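Local coordinates for protein ATP-dependent protease (Xanthomonas campestris pv. campestris, PDB 7CAY) that probably recognises and binds protein substrates, as the N-terminal domain of Lon peptidases does, through a module of a PUA-like beta domain followed by helices, at residues L8-P12 / Y32-V36; L17-A21 / W159-E163; G67-E73 / L87-F93. All blocks are in the same frame, centred on the assembly; numbering follows the deposited sequence.

Interaction 1: L8-P12 / Y32-V36; sequences LPLFP and YLDLV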
loop_
_atom_site.group_PDB
_atom_site.type_symbol
_atom_site.label_atom_id
_atom_site.label_comp_id
_atom_site.label_asym_id
_atom_site.label_seq_id
_atom_site.Cartn_x
_atom_site.Cartn_y
_atom_site.Cartn_z
ATOM N N LEU A 8 -5.056 12.364 -6.717
ATOM C CA LEU A 8 -4.804 10.974 -7.065
ATOM C C LEU A 8 -6.088 10.169 -6.905
ATOM O O LEU A 8 -6.753 10.264 -5.859
ATOM C CB LEU A 8 -3.692 10.386 -6.185
ATOM C CG LEU A 8 -3.175 8.988 -6.530
ATOM C CD1 LEU A 8 -2.361 9.015 -7.817
ATOM C CD2 LEU A 8 -2.354 8.422 -5.382
ATOM N N PRO A 9 -6.476 9.378 -7.906
ATOM C CA PRO A 9 -7.650 8.512 -7.747
ATOM C C PRO A 9 -7.377 7.400 -6.746
ATOM O O PRO A 9 -6.317 6.767 -6.765
ATOM C CB PRO A 9 -7.876 7.949 -9.157
ATOM C CG PRO A 9 -7.101 8.857 -10.072
ATOM C CD PRO A 9 -5.928 9.322 -9.271
ATOM N N LEU A 10 -8.350 7.155 -5.874
ATOM C CA LEU A 10 -8.199 6.212 -4.775
ATOM C C LEU A 10 -9.105 5.008 -4.988
ATOM O O LEU A 10 -10.302 5.163 -5.251
ATOM C CB LEU A 10 -8.517 6.882 -3.436
ATOM C CG LEU A 10 -7.806 8.209 -3.157
ATOM C CD1 LEU A 10 -8.112 8.695 -1.747
ATOM C CD2 LEU A 10 -6.309 8.088 -3.377
ATOM N N PHE A 11 -8.530 3.808 -4.871
ATOM C CA PHE A 11 -9.264 2.553 -4.971
ATOM C C PHE A 11 -9.494 1.977 -3.585
ATOM O O PHE A 11 -8.534 1.820 -2.816
ATOM C CB PHE A 11 -8.506 1.547 -5.833
ATOM C CG PHE A 11 -8.761 1.699 -7.305
ATOM C CD1 PHE A 11 -8.649 2.936 -7.915
ATOM C CD2 PHE A 11 -9.108 0.603 -8.081
ATOM C CE1 PHE A 11 -8.882 3.081 -9.269
ATOM C CE2 PHE A 11 -9.339 0.742 -9.439
ATOM C CZ PHE A 11 -9.227 1.983 -10.033
ATOM N N PRO A 12 -10.734 1.655 -3.233
ATOM C CA PRO A 12 -11.027 1.202 -1.868
ATOM C C PRO A 12 -10.829 -0.295 -1.670
ATOM O O PRO A 12 -11.461 -1.106 -2.355
ATOM C CB PRO A 12 -12.497 1.593 -1.695
ATOM C CG PRO A 12 -13.065 1.464 -3.080
ATOM C CD PRO A 12 -11.956 1.831 -4.039
ATOM N N TYR A 32 -14.573 1.514 -12.390
ATOM C CA TYR A 32 -13.182 1.151 -12.144
ATOM C C TYR A 32 -12.475 0.714 -13.421
ATOM O O TYR A 32 -11.266 0.927 -13.561
ATOM C CB TYR A 32 -13.099 0.049 -11.088
ATOM C CG TYR A 32 -13.489 0.511 -9.704
ATOM C CD1 TYR A 32 -12.695 1.411 -9.005
ATOM C CD2 TYR A 32 -14.647 0.049 -9.096
ATOM C CE1 TYR A 32 -13.045 1.839 -7.742
ATOM C CE2 TYR A 32 -15.005 0.470 -7.832
ATOM C CZ TYR A 32 -14.200 1.365 -7.160
ATOM O OH TYR A 32 -14.554 1.787 -5.901
ATOM N N LEU A 33 -13.204 0.107 -14.360
ATOM C CA LEU A 33 -12.585 -0.310 -15.614
ATOM C C LEU A 33 -12.236 0.892 -16.485
ATOM O O LEU A 33 -11.165 0.929 -17.101
ATOM C CB LEU A 33 -13.508 -1.271 -16.363
ATOM C CG LEU A 33 -12.976 -1.814 -17.691
ATOM C CD1 LEU A 33 -11.698 -2.608 -17.469
ATOM C CD2 LEU A 33 -14.026 -2.661 -18.394
ATOM N N ASP A 34 -13.127 1.884 -16.548
ATOM C CA ASP A 34 -12.862 3.063 -17.366
ATOM C C ASP A 34 -11.722 3.900 -16.799
ATOM O O ASP A 34 -11.003 4.560 -17.560
ATOM C CB ASP A 34 -14.130 3.909 -17.493
ATOM N N LEU A 35 -11.535 3.884 -15.477
ATOM C CA LEU A 35 -10.443 4.641 -14.878
ATOM C C LEU A 35 -9.092 4.015 -15.204
ATOM O O LEU A 35 -8.128 4.729 -15.504
ATOM C CB LEU A 35 -10.646 4.743 -13.364
ATOM C CG LEU A 35 -9.721 5.656 -12.546
ATOM C CD1 LEU A 35 -8.437 4.944 -12.129
ATOM C CD2 LEU A 35 -9.403 6.940 -13.308
ATOM N N VAL A 36 -8.999 2.683 -15.145
ATOM C CA VAL A 36 -7.739 2.011 -15.452
ATOM C C VAL A 36 -7.366 2.220 -16.913
ATOM O O VAL A 36 -6.190 2.419 -17.249
ATOM C CB VAL A 36 -7.829 0.515 -15.097
ATOM C CG1 VAL A 36 -6.546 -0.203 -15.484
ATOM C CG2 VAL A 36 -8.109 0.339 -13.615
#
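Phe11 reaches out from strand 6-13 to meet one side of helix 30-42, and takes the largest share of this contact. The axes of these short segments approach to 11.1 Å, at 141° between their directions, a gap long side chains bridge. With chi1 at -85° and chi2 at 50°, Phe11 leaves the strand sideways but swings its ring in among Tyr32, Leu35 and Val36. Tyr32, an m rotamer, lays CD1 over one face of that ring, 3.4 Å from Phe11 CE2; the two rings meet obliquely, their centroids 4.9 Å apart and their planes at 56°. Leu35, with chi1 t, extends toward the strand, so that its CD1 touches the edge of the ring at Phe11 CE1 (3.4 Å) and also reaches Pro9 CB (4.3 Å). Val36 CG2 adds a looser contact to Phe11 CZ at 4.1 Å. The m rotamer of Tyr32 also carries its hydroxyl along the strand to Pro12; Tyr32 OH lies 3.2 Å from Pro12 CD. Phe46 stacks on the Phe11 ring, and Leu10, pointing away from the helix, packs on Phe93 and Val95. Helix 30-42 thus packs on strand 6-13 of the mixed sheet of the PUA-like Lon N-terminal domain, on the side of Pro9 and Phe11, almost wholly by apolar and aromatic contacts; with no hydrogen bond or salt bridge between the segments, the fit depends on side-chain shape and rotamers.

Interaction 2: L17-A21 / W159-E163; sequences LLPGA and WRLAE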
loop_
_atom_site.group_PDB
_atom_site.type_symbol
_atom_site.label_atom_id
_atom_site.label_comp_id
_atom_site.label_asym_id
_atom_site.label_seq_id
_atom_site.Cartn_x
_atom_site.Cartn_y
_atom_site.Cartn_z
ATOM N N LEU A 17 -2.362 -1.865 1.541
ATOM C CA LEU A 17 -1.304 -2.339 0.663
ATOM C C LEU A 17 0.024 -1.793 1.173
ATOM O O LEU A 17 0.235 -0.576 1.183
ATOM C CB LEU A 17 -1.549 -1.901 -0.780
ATOM C CG LEU A 17 -0.462 -2.335 -1.764
ATOM C CD1 LEU A 17 -0.302 -3.850 -1.755
ATOM C CD2 LEU A 17 -0.780 -1.836 -3.162
ATOM N N LEU A 18 0.898 -2.683 1.607
ATOM C CA LEU A 18 2.191 -2.236 2.091
ATOM C C LEU A 18 3.123 -1.954 0.913
ATOM O O LEU A 18 2.975 -2.546 -0.159
ATOM C CB LEU A 18 2.809 -3.289 3.002
ATOM C CG LEU A 18 1.919 -3.761 4.153
ATOM C CD1 LEU A 18 2.615 -4.846 4.955
ATOM C CD2 LEU A 18 1.530 -2.596 5.045
ATOM N N PRO A 19 4.073 -1.034 1.081
ATOM C CA PRO A 19 5.017 -0.751 -0.006
ATOM C C PRO A 19 5.826 -1.986 -0.376
ATOM O O PRO A 19 6.265 -2.749 0.488
ATOM C CB PRO A 19 5.906 0.354 0.577
ATOM C CG PRO A 19 5.057 1.003 1.618
ATOM C CD PRO A 19 4.236 -0.103 2.210
ATOM N N GLY A 20 6.012 -2.182 -1.680
ATOM C CA GLY A 20 6.764 -3.317 -2.175
ATOM C C GLY A 20 5.947 -4.590 -2.264
ATOM O O GLY A 20 6.252 -5.478 -3.066
ATOM N N ALA A 21 4.903 -4.692 -1.443
ATOM C CA ALA A 21 4.041 -5.861 -1.467
ATOM C C ALA A 21 3.175 -5.861 -2.723
ATOM O O ALA A 21 2.982 -4.834 -3.381
ATOM C CB ALA A 21 3.161 -5.908 -0.220
ATOM N N TRP A 159 8.697 -3.446 6.181
ATOM C CA TRP A 159 7.580 -3.722 5.287
ATOM C C TRP A 159 7.381 -5.212 5.041
ATOM O O TRP A 159 6.269 -5.626 4.702
ATOM C CB TRP A 159 7.775 -3.005 3.947
ATOM C CG TRP A 159 7.730 -1.495 4.014
ATOM C CD1 TRP A 159 8.605 -0.624 3.429
ATOM C CD2 TRP A 159 6.755 -0.685 4.690
ATOM N NE1 TRP A 159 8.242 0.671 3.703
ATOM C CE2 TRP A 159 7.110 0.663 4.474
ATOM C CE3 TRP A 159 5.619 -0.968 5.459
ATOM C CZ2 TRP A 159 6.371 1.722 4.996
ATOM C CZ3 TRP A 159 4.894 0.083 5.981
ATOM C CH2 TRP A 159 5.270 1.413 5.747
ATOM N N ARG A 160 8.424 -6.028 5.202
ATOM C CA ARG A 160 8.305 -7.450 4.900
ATOM C C ARG A 160 7.722 -8.226 6.076
ATOM O O ARG A 160 6.828 -9.061 5.894
ATOM C CB ARG A 160 9.666 -8.021 4.499
ATOM C CG ARG A 160 10.181 -7.494 3.172
ATOM C CD ARG A 160 9.243 -7.841 2.026
ATOM N NE ARG A 160 8.989 -6.686 1.174
ATOM C CZ ARG A 160 7.889 -5.942 1.236
ATOM N NH1 ARG A 160 7.742 -4.904 0.425
ATOM N NH2 ARG A 160 6.932 -6.239 2.104
ATOM N N LEU A 161 8.230 -7.975 7.287
ATOM C CA LEU A 161 7.664 -8.619 8.470
ATOM C C LEU A 161 6.198 -8.251 8.646
ATOM O O LEU A 161 5.371 -9.105 8.993
ATOM C CB LEU A 161 8.464 -8.235 9.714
ATOM C CG LEU A 161 9.737 -9.029 9.996
ATOM C CD1 LEU A 161 10.333 -8.596 11.323
ATOM C CD2 LEU A 161 9.433 -10.516 10.001
ATOM N N ALA A 162 5.859 -6.981 8.407
ATOM C CA ALA A 162 4.470 -6.544 8.487
ATOM C C ALA A 162 3.574 -7.339 7.548
ATOM O O ALA A 162 2.415 -7.612 7.878
ATOM C CB ALA A 162 4.380 -5.051 8.173
ATOM N N GLU A 163 4.093 -7.726 6.384
ATOM C CA GLU A 163 3.304 -8.490 5.426
ATOM C C GLU A 163 3.144 -9.944 5.859
ATOM O O GLU A 163 2.044 -10.500 5.770
ATOM C CB GLU A 163 3.956 -8.408 4.045
ATOM C CG GLU A 163 3.144 -9.024 2.922
ATOM C CD GLU A 163 3.850 -8.939 1.584
ATOM O OE1 GLU A 163 4.886 -8.244 1.500
ATOM O OE2 GLU A 163 3.371 -9.571 0.617
#
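Leu18 and Pro19 form two adjoining bumps on the loop between strands 6-13 and 22-27, and helix segment 159-163 offers a surface for each. The Pro19 ring sets its CD-CG edge down on one face of the Trp159 indole: its CD sits 3.5 Å from the six-membered ring centroid, a CH-pi contact only 10° off the normal. Leu18 CD1 settles into a shallow hollow of the helix, 3.7 Å from Ala162 CB and 3.5 Å from Glu163 N. A type II beta turn from Leu18 to Ala21 presents these knobs, joining the beta domain to the helical part of this Lon N-terminal fold. At phi 82° a CB on Gly20 would press on the preceding carbonyl O as well as clash with Arg160 NH1, so glycine suits both turn and guanidinium. Arg160 starts away from the turn but curls back, NH1 donating to Pro19 O (2.6 Å) while NH2 makes a salt bridge to Glu163 OE1 (2.9 Å). That same OE1 lies 3.4 Å from Ala21 CB, and the indole NE1 bonds to Asp116.

Interaction 3: G67-E73 / L87-F93; sequences GTEVRIE and LRGTRRF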
loop_
_atom_site.group_PDB
_atom_site.type_symbol
_atom_site.label_atom_id
_atom_site.label_comp_id
_atom_site.label_asym_id
_atom_site.label_seq_id
_atom_site.Cartn_x
_atom_site.Cartn_y
_atom_site.Cartn_z
ATOM N N GLY A 67 -2.417 6.012 2.316
ATOM C CA GLY A 67 -2.585 5.040 1.256
ATOM C C GLY A 67 -1.259 4.748 0.582
ATOM O O GLY A 67 -0.227 5.326 0.927
ATOM N N THR A 68 -1.307 3.844 -0.395
ATOM C CA THR A 68 -0.108 3.382 -1.086
ATOM C C THR A 68 -0.317 3.484 -2.589
ATOM O O THR A 68 -1.277 2.921 -3.124
ATOM C CB THR A 68 0.233 1.941 -0.696
ATOM O OG1 THR A 68 0.347 1.840 0.728
ATOM C CG2 THR A 68 1.540 1.526 -1.324
ATOM N N GLU A 69 0.581 4.198 -3.265
ATOM C CA GLU A 69 0.544 4.259 -4.719
ATOM C C GLU A 69 0.903 2.901 -5.309
ATOM O O GLU A 69 1.758 2.184 -4.782
ATOM C CB GLU A 69 1.508 5.328 -5.232
ATOM C CG GLU A 69 1.406 5.583 -6.728
ATOM C CD GLU A 69 2.511 6.479 -7.248
ATOM O OE1 GLU A 69 3.687 6.258 -6.881
ATOM O OE2 GLU A 69 2.203 7.412 -8.021
ATOM N N VAL A 70 0.247 2.547 -6.411
ATOM C CA VAL A 70 0.446 1.250 -7.045
ATOM C C VAL A 70 1.144 1.439 -8.383
ATOM O O VAL A 70 1.001 2.469 -9.052
ATOM C CB VAL A 70 -0.881 0.484 -7.237
ATOM C CG1 VAL A 70 -1.618 0.346 -5.917
ATOM C CG2 VAL A 70 -1.757 1.170 -8.275
ATOM N N ARG A 71 1.923 0.430 -8.759
ATOM C CA ARG A 71 2.414 0.264 -10.117
ATOM C C ARG A 71 1.736 -0.960 -10.712
ATOM O O ARG A 71 1.730 -2.031 -10.095
ATOM C CB ARG A 71 3.936 0.097 -10.153
ATOM C CG ARG A 71 4.476 -0.130 -11.556
ATOM C CD ARG A 71 5.981 -0.340 -11.583
ATOM N NE ARG A 71 6.385 -1.586 -10.938
ATOM C CZ ARG A 71 7.205 -1.659 -9.894
ATOM N NH1 ARG A 71 7.721 -0.552 -9.375
ATOM N NH2 ARG A 71 7.518 -2.840 -9.375
ATOM N N ILE A 72 1.151 -0.799 -11.899
ATOM C CA ILE A 72 0.433 -1.894 -12.547
ATOM C C ILE A 72 1.484 -2.802 -13.180
ATOM O O ILE A 72 2.057 -2.476 -14.223
ATOM C CB ILE A 72 -0.578 -1.391 -13.581
ATOM C CG1 ILE A 72 -1.112 -0.009 -13.194
ATOM C CG2 ILE A 72 -1.734 -2.369 -13.706
ATOM C CD1 ILE A 72 -1.938 0.004 -11.927
ATOM N N GLU A 73 1.738 -3.952 -12.553
ATOM C CA GLU A 73 2.793 -4.837 -13.032
ATOM C C GLU A 73 2.350 -5.643 -14.249
ATOM O O GLU A 73 3.068 -5.702 -15.254
ATOM C CB GLU A 73 3.256 -5.772 -11.911
ATOM C CG GLU A 73 4.266 -5.143 -10.963
ATOM C CD GLU A 73 5.292 -6.145 -10.463
ATOM O OE1 GLU A 73 5.054 -7.362 -10.608
ATOM O OE2 GLU A 73 6.339 -5.714 -9.932
ATOM N N LEU A 87 -0.901 -5.532 -8.805
ATOM C CA LEU A 87 -0.528 -4.255 -8.216
ATOM C C LEU A 87 0.598 -4.454 -7.212
ATOM O O LEU A 87 0.582 -5.412 -6.434
ATOM C CB LEU A 87 -1.724 -3.600 -7.519
ATOM C CG LEU A 87 -2.997 -3.438 -8.347
ATOM C CD1 LEU A 87 -4.098 -2.796 -7.513
ATOM C CD2 LEU A 87 -2.707 -2.621 -9.592
ATOM N N ARG A 88 1.574 -3.547 -7.234
ATOM C CA ARG A 88 2.653 -3.536 -6.256
ATOM C C ARG A 88 2.731 -2.163 -5.607
ATOM O O ARG A 88 2.582 -1.136 -6.278
ATOM C CB ARG A 88 4.002 -3.891 -6.891
ATOM C CG ARG A 88 5.114 -4.129 -5.878
ATOM C CD ARG A 88 6.446 -4.365 -6.561
ATOM N NE ARG A 88 6.410 -5.520 -7.452
ATOM C CZ ARG A 88 6.736 -6.756 -7.089
ATOM N NH1 ARG A 88 7.124 -7.003 -5.844
ATOM N NH2 ARG A 88 6.677 -7.747 -7.969
ATOM N N GLY A 89 2.967 -2.154 -4.296
ATOM C CA GLY A 89 2.999 -0.903 -3.549
ATOM C C GLY A 89 4.284 -0.126 -3.783
ATOM O O GLY A 89 5.388 -0.647 -3.581
ATOM N N THR A 90 4.139 1.139 -4.199
ATOM C CA THR A 90 5.273 2.014 -4.444
ATOM C C THR A 90 5.291 3.065 -3.341
ATOM O O THR A 90 5.634 2.739 -2.191
ATOM C CB THR A 90 5.203 2.613 -5.854
ATOM O OG1 THR A 90 4.002 3.386 -5.984
ATOM C CG2 THR A 90 5.198 1.510 -6.899
ATOM N N ARG A 91 4.914 4.310 -3.616
ATOM C CA ARG A 91 5.049 5.383 -2.641
ATOM C C ARG A 91 3.836 5.465 -1.723
ATOM O O ARG A 91 2.716 5.111 -2.103
ATOM C CB ARG A 91 5.244 6.727 -3.342
ATOM C CG ARG A 91 6.525 6.844 -4.143
ATOM C CD ARG A 91 6.552 8.161 -4.896
ATOM N NE ARG A 91 5.426 8.273 -5.819
ATOM C CZ ARG A 91 5.118 9.377 -6.491
ATOM N NH1 ARG A 91 5.848 10.473 -6.343
ATOM N NH2 ARG A 91 4.076 9.387 -7.312
ATOM N N ARG A 92 4.071 5.949 -0.507
ATOM C CA ARG A 92 3.000 6.218 0.441
ATOM C C ARG A 92 2.574 7.677 0.347
ATOM O O ARG A 92 3.381 8.562 0.053
ATOM C CB ARG A 92 3.440 5.901 1.870
ATOM C CG ARG A 92 3.732 4.438 2.123
ATOM C CD ARG A 92 4.372 4.236 3.486
ATOM N NE ARG A 92 5.533 5.101 3.670
ATOM C CZ ARG A 92 5.587 6.115 4.528
ATOM N NH1 ARG A 92 4.550 6.392 5.302
ATOM N NH2 ARG A 92 6.687 6.847 4.617
ATOM N N PHE A 93 1.291 7.921 0.603
ATOM C CA PHE A 93 0.753 9.269 0.539
ATOM C C PHE A 93 -0.198 9.501 1.704
ATOM O O PHE A 93 -0.654 8.562 2.361
ATOM C CB PHE A 93 0.035 9.537 -0.792
ATOM C CG PHE A 93 -1.049 8.551 -1.113
ATOM C CD1 PHE A 93 -2.323 8.700 -0.586
ATOM C CD2 PHE A 93 -0.804 7.485 -1.961
ATOM C CE1 PHE A 93 -3.326 7.797 -0.889
ATOM C CE2 PHE A 93 -1.804 6.580 -2.269
ATOM C CZ PHE A 93 -3.065 6.738 -1.733
#
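An antiparallel beta hairpin built from strands 66-74 and 83-100, interrupted by a beta bulge, forms a central part of the sheet in this PUA-like domain. Gly67 pairs with Phe93 through two backbone bonds, Gly67 N to Phe93 O (3.1 Å) and Phe93 N to Gly67 O (3.0 Å). Beyond Thr68 and Arg92 the register slips by one: Glu69 N donates to Arg91 O (2.6 Å), whereas Glu69 O accepts from Thr90 N (2.7 Å), so one residue faces two. Regular pairing resumes with Val70 opposite Gly89, followed by the hydrogen-bonded pair Arg71 and Arg88 (Arg71 N to Arg88 O, 3.0 Å). At the bulge the Glu69 carboxylate takes up the side chains of both opposing residues, OE1 accepting from Thr90 OG1 (3.0 Å) and Arg91 NE (2.9 Å), and OE2 from Arg91 NH2 (2.8 Å); Ser45 also bonds to OE2. Toward the connecting end of the hairpin, Arg71, Glu73 and Arg88 form a salt-bridge network in which Glu73 offsets two arginines whose Arg71 NH2 and Arg88 NE lie 3.5 Å apart. Val70, Ile72 and Leu87 share the other face, where Leu87 CD2 meets Ile72 CD1 at 3.6 Å. The Phe93 ring folds back over Gly67, filling the space that a CB would occupy, and Gly67 CA stands 3.8 Å from the ring centroid in a CH-pi contact.

How the interactions relate
Interactions 1 and 3 share the beta sheet, their centres 13 Å apart: Leu8 and Leu10 of strand 6-13 both pack on Phe93 of strand 83-100. Interaction 2 lies 11 Å from interaction 3, centre to centre, and joins the loop between strands 6-13 and 22-27 to helix 154-164; Leu17 O and Thr68 OG1 are 2.5 Å apart, probably hydrogen-bonded, and Trp159 packs on Arg92. Interactions 1 and 2, centres 22 Å apart, do not touch, and their segments alternate along the chain. Interaction 1 closes before the hairpin of interaction 3 begins, while residues 17-21 and 159-163 bracket that hairpin. The hairpin therefore sits between helix 30-42 and the C-terminal helices, linking both parts of a probable substrate-binding module.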